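Local coordinates for uncharacterized protein C4B3.07 (Schizosaccharomyces pombe, PDB 3QTM), which is required for correct translation termination and directly inhibits Ofd1, probably thereby stabilising the Sre1 N-terminal transcription factor for hypoxic gene expression, at residues 268-279 / 294-305. Residues are numbered along the deposited sequence; the frame is centred on the assembly and turned at random.
Sequences ASSWLNNSVDTW and KLADIKMDLAQI
One face of the Trp279 indole lies against Leu295, whose CB stands over the six-membered ring in a CH-pi contact, 3.7 Å from its centroid and 12° off the normal; CD2 of the same leucine covers CZ3. Beside the pyrrole ring the Lys294 side chain slides past in the opposite direction, its CG 3.7 Å from Trp279 CD1. The indole reaches this place because its CG is anti to the backbone N (chi1 180°), and NE1 hydrogen-bonds to the carbonyl O of Arg291. With an alanine in place of Trp279, Leu295 would probably lose its aromatic cover and the Arg291 carbonyl this donor. Further along, knobs enter holes: Ile298 sits among Leu272, Ser275, Val276 and Trp279, its CG2 3.5 Å from Val276 CG2, and Leu302 fits among Ser269, Leu272, Asn273 and Val276. Ile305 CD1 closes the far end against Ala268 CB at 3.8 Å. At the border, a water links Asn273 OD1 to Lys299 NZ, which also forms a salt bridge with Glu318. The segments run antiparallel (161°), axes 9.8 Å apart, as in the helical hairpins of tetratricopeptide-like folds. Helix 229-254 packs on Ser275 and Lys294; Tyr315 of helix 309-328, the next helix in the chain, touches Leu302.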
loop_
_atom_site.group_PDB
_atom_site.type_symbol
_atom_site.label_atom_id
_atom_site.label_comp_id
_atom_site.label_asym_id
_atom_site.label_seq_id
_atom_site.Cartn_x
_atom_site.Cartn_y
_atom_site.Cartn_z
ATOM N N ALA A 268 16.884 14.949 5.665
ATOM C CA ALA A 268 16.014 15.290 4.545
ATOM C C ALA A 268 16.723 15.001 3.231
ATOM O O ALA A 268 16.113 14.508 2.290
ATOM C CB ALA A 268 15.599 16.748 4.610
ATOM N N SER A 269 18.021 15.297 3.184
ATOM C CA SER A 269 18.811 15.109 1.973
ATOM C C SER A 269 19.024 13.641 1.630
ATOM O O SER A 269 19.077 13.276 0.458
ATOM C CB SER A 269 20.164 15.818 2.093
ATOM O OG SER A 269 19.979 17.212 2.264
ATOM N N SER A 270 19.163 12.799 2.647
ATOM C CA SER A 270 19.272 11.367 2.400
ATOM C C SER A 270 18.005 10.841 1.745
ATOM O O SER A 270 18.053 10.023 0.820
ATOM C CB SER A 270 19.528 10.602 3.692
ATOM O OG SER A 270 20.864 10.164 3.745
ATOM N N TRP A 271 16.864 11.304 2.234
ATOM C CA TRP A 271 15.602 10.825 1.695
ATOM C C TRP A 271 15.367 11.350 0.283
ATOM O O TRP A 271 14.868 10.625 -0.578
ATOM C CB TRP A 271 14.446 11.151 2.641
ATOM C CG TRP A 271 14.509 10.307 3.859
ATOM C CD1 TRP A 271 14.722 10.722 5.142
ATOM C CD2 TRP A 271 14.399 8.882 3.908
ATOM N NE1 TRP A 271 14.742 9.641 5.991
ATOM C CE2 TRP A 271 14.546 8.499 5.258
ATOM C CE3 TRP A 271 14.187 7.889 2.939
ATOM C CZ2 TRP A 271 14.475 7.166 5.667
ATOM C CZ3 TRP A 271 14.126 6.568 3.346
ATOM C CH2 TRP A 271 14.271 6.218 4.699
ATOM N N LEU A 272 15.753 12.600 0.042
ATOM C CA LEU A 272 15.617 13.180 -1.288
ATOM C C LEU A 272 16.490 12.432 -2.288
ATOM O O LEU A 272 16.059 12.142 -3.411
ATOM C CB LEU A 272 15.949 14.674 -1.271
ATOM C CG LEU A 272 14.900 15.532 -0.557
ATOM C CD1 LEU A 272 15.350 16.989 -0.415
ATOM C CD2 LEU A 272 13.564 15.440 -1.274
ATOM N N ASN A 273 17.704 12.086 -1.872
ATOM C CA ASN A 273 18.591 11.310 -2.733
ATOM C C ASN A 273 18.153 9.857 -2.949
ATOM O O ASN A 273 18.379 9.296 -4.019
ATOM C CB ASN A 273 20.033 11.372 -2.224
ATOM C CG ASN A 273 20.763 12.597 -2.732
ATOM O OD1 ASN A 273 20.719 12.902 -3.928
ATOM N ND2 ASN A 273 21.420 13.315 -1.829
ATOM N N ASN A 274 17.546 9.247 -1.930
ATOM C CA ASN A 274 16.877 7.958 -2.101
ATOM C C ASN A 274 15.776 8.073 -3.160
ATOM O O ASN A 274 15.579 7.176 -3.984
ATOM C CB ASN A 274 16.263 7.495 -0.780
ATOM C CG ASN A 274 17.303 6.980 0.202
ATOM O OD1 ASN A 274 18.349 6.460 -0.196
ATOM N ND2 ASN A 274 17.016 7.118 1.493
ATOM N N SER A 275 15.064 9.192 -3.120
ATOM C CA SER A 275 13.989 9.456 -4.069
ATOM C C SER A 275 14.560 9.517 -5.478
ATOM O O SER A 275 13.975 8.976 -6.413
ATOM C CB SER A 275 13.288 10.768 -3.719
ATOM O OG SER A 275 12.689 10.680 -2.444
ATOM N N VAL A 276 15.718 10.165 -5.621
ATOM C CA VAL A 276 16.372 10.253 -6.924
ATOM C C VAL A 276 16.698 8.869 -7.452
ATOM O O VAL A 276 16.475 8.571 -8.630
ATOM C CB VAL A 276 17.663 11.099 -6.869
ATOM C CG1 VAL A 276 18.396 11.036 -8.214
ATOM C CG2 VAL A 276 17.328 12.535 -6.506
ATOM N N ASP A 277 17.224 8.019 -6.573
ATOM C CA ASP A 277 17.618 6.673 -6.972
ATOM C C ASP A 277 16.411 5.910 -7.496
ATOM O O ASP A 277 16.469 5.279 -8.554
ATOM C CB ASP A 277 18.254 5.933 -5.798
ATOM C CG ASP A 277 19.560 6.584 -5.335
ATOM O OD1 ASP A 277 20.198 7.284 -6.151
ATOM O OD2 ASP A 277 19.949 6.394 -4.161
ATOM N N THR A 278 15.315 5.994 -6.749
ATOM C CA THR A 278 14.088 5.295 -7.092
ATOM C C THR A 278 13.422 5.893 -8.336
ATOM O O THR A 278 12.908 5.157 -9.177
ATOM C CB THR A 278 13.110 5.242 -5.888
ATOM O OG1 THR A 278 13.686 4.438 -4.845
ATOM C CG2 THR A 278 11.738 4.658 -6.298
ATOM N N TRP A 279 13.447 7.216 -8.466
ATOM C CA TRP A 279 12.962 7.845 -9.703
ATOM C C TRP A 279 13.706 7.300 -10.930
ATOM O O TRP A 279 13.102 7.054 -11.968
ATOM C CB TRP A 279 13.070 9.375 -9.657
ATOM C CG TRP A 279 12.579 10.011 -10.935
ATOM C CD1 TRP A 279 11.309 10.444 -11.207
ATOM C CD2 TRP A 279 13.344 10.245 -12.125
ATOM N NE1 TRP A 279 11.243 10.947 -12.489
ATOM C CE2 TRP A 279 12.479 10.831 -13.073
ATOM C CE3 TRP A 279 14.678 10.021 -12.480
ATOM C CZ2 TRP A 279 12.908 11.197 -14.348
ATOM C CZ3 TRP A 279 15.100 10.382 -13.744
ATOM C CH2 TRP A 279 14.218 10.970 -14.663
ATOM N N LYS A 294 9.194 15.380 -12.372
ATOM C CA LYS A 294 9.295 14.823 -11.024
ATOM C C LYS A 294 10.742 14.846 -10.524
ATOM O O LYS A 294 11.008 15.155 -9.359
ATOM C CB LYS A 294 8.746 13.395 -10.980
ATOM C CG LYS A 294 8.882 12.725 -9.618
ATOM C CD LYS A 294 8.320 13.618 -8.519
ATOM C CE LYS A 294 8.181 12.876 -7.202
ATOM N NZ LYS A 294 7.184 11.783 -7.321
ATOM N N LEU A 295 11.674 14.522 -11.411
ATOM C CA LEU A 295 13.096 14.630 -11.085
ATOM C C LEU A 295 13.433 16.080 -10.746
ATOM O O LEU A 295 14.078 16.365 -9.736
ATOM C CB LEU A 295 13.958 14.134 -12.256
ATOM C CG LEU A 295 15.462 14.430 -12.166
ATOM C CD1 LEU A 295 16.065 13.884 -10.862
ATOM C CD2 LEU A 295 16.212 13.886 -13.380
ATOM N N ALA A 296 12.972 16.994 -11.592
ATOM C CA ALA A 296 13.191 18.415 -11.379
ATOM C C ALA A 296 12.733 18.877 -9.990
ATOM O O ALA A 296 13.452 19.613 -9.309
ATOM C CB ALA A 296 12.500 19.226 -12.476
ATOM N N ASP A 297 11.543 18.447 -9.566
ATOM C CA ASP A 297 11.016 18.838 -8.256
ATOM C C ASP A 297 11.881 18.328 -7.108
ATOM O O ASP A 297 12.096 19.030 -6.126
ATOM C CB ASP A 297 9.591 18.325 -8.064
ATOM C CG ASP A 297 8.615 18.907 -9.077
ATOM O OD1 ASP A 297 8.905 19.982 -9.653
ATOM O OD2 ASP A 297 7.553 18.280 -9.287
ATOM N N ILE A 298 12.356 17.094 -7.225
ATOM C CA ILE A 298 13.236 16.519 -6.211
ATOM C C ILE A 298 14.553 17.300 -6.127
ATOM O O ILE A 298 15.039 17.612 -5.041
ATOM C CB ILE A 298 13.525 15.041 -6.518
ATOM C CG1 ILE A 298 12.216 14.233 -6.493
ATOM C CG2 ILE A 298 14.541 14.472 -5.535
ATOM C CD1 ILE A 298 12.357 12.822 -7.052
ATOM N N LYS A 299 15.127 17.618 -7.282
ATOM C CA LYS A 299 16.359 18.395 -7.319
ATOM C C LYS A 299 16.170 19.803 -6.746
ATOM O O LYS A 299 17.055 20.330 -6.075
ATOM C CB LYS A 299 16.888 18.460 -8.748
ATOM C CG LYS A 299 17.332 17.104 -9.292
ATOM C CD LYS A 299 18.591 16.583 -8.585
ATOM C CE LYS A 299 19.110 15.301 -9.241
ATOM N NZ LYS A 299 20.364 14.792 -8.603
HETATM N N MSE A 300 15.012 20.403 -7.005
HETATM C CA MSE A 300 14.709 21.732 -6.480
HETATM C C MSE A 300 14.542 21.722 -4.965
HETATM O O MSE A 300 14.906 22.680 -4.293
HETATM C CB MSE A 300 13.460 22.306 -7.143
HETATM C CG MSE A 300 13.701 22.844 -8.539
HETATM SE SE MSE A 300 12.032 23.392 -9.413
HETATM C CE MSE A 300 11.583 21.783 -10.394
ATOM N N ASP A 301 14.001 20.629 -4.432
ATOM C CA ASP A 301 13.960 20.413 -2.985
ATOM C C ASP A 301 15.372 20.271 -2.404
ATOM O O ASP A 301 15.677 20.807 -1.339
ATOM C CB ASP A 301 13.135 19.167 -2.654
ATOM C CG ASP A 301 11.630 19.402 -2.781
ATOM O OD1 ASP A 301 11.190 20.570 -2.665
ATOM O OD2 ASP A 301 10.888 18.412 -2.983
ATOM N N LEU A 302 16.229 19.530 -3.098
ATOM C CA LEU A 302 17.627 19.441 -2.700
ATOM C C LEU A 302 18.299 20.824 -2.681
ATOM O O LEU A 302 19.002 21.169 -1.733
ATOM C CB LEU A 302 18.376 18.490 -3.625
ATOM C CG LEU A 302 18.127 17.023 -3.267
ATOM C CD1 LEU A 302 18.514 16.082 -4.402
ATOM C CD2 LEU A 302 18.866 16.676 -1.981
ATOM N N ALA A 303 18.064 21.614 -3.724
ATOM C CA ALA A 303 18.683 22.926 -3.851
ATOM C C ALA A 303 18.232 23.864 -2.744
ATOM O O ALA A 303 18.997 24.710 -2.276
ATOM C CB ALA A 303 18.365 23.527 -5.208
ATOM N N GLN A 304 16.984 23.713 -2.324
ATOM C CA GLN A 304 16.386 24.637 -1.366
ATOM C C GLN A 304 17.026 24.548 0.023
ATOM O O GLN A 304 17.141 25.547 0.735
ATOM C CB GLN A 304 14.879 24.386 -1.276
ATOM C CG GLN A 304 14.185 25.160 -0.173
ATOM C CD GLN A 304 12.720 24.785 -0.046
ATOM O OE1 GLN A 304 11.943 24.928 -0.999
ATOM N NE2 GLN A 304 12.332 24.298 1.136
ATOM N N ILE A 305 17.460 23.353 0.398
ATOM C CA ILE A 305 17.884 23.107 1.774
ATOM C C ILE A 305 19.387 22.908 1.932
ATOM O O ILE A 305 19.918 23.007 3.040
ATOM C CB ILE A 305 17.158 21.872 2.364
ATOM C CG1 ILE A 305 17.593 20.593 1.642
ATOM C CG2 ILE A 305 15.654 22.056 2.277
ATOM C CD1 ILE A 305 17.316 19.340 2.422
HETATM O O HOH W 1 21.663 14.311 -6.134
#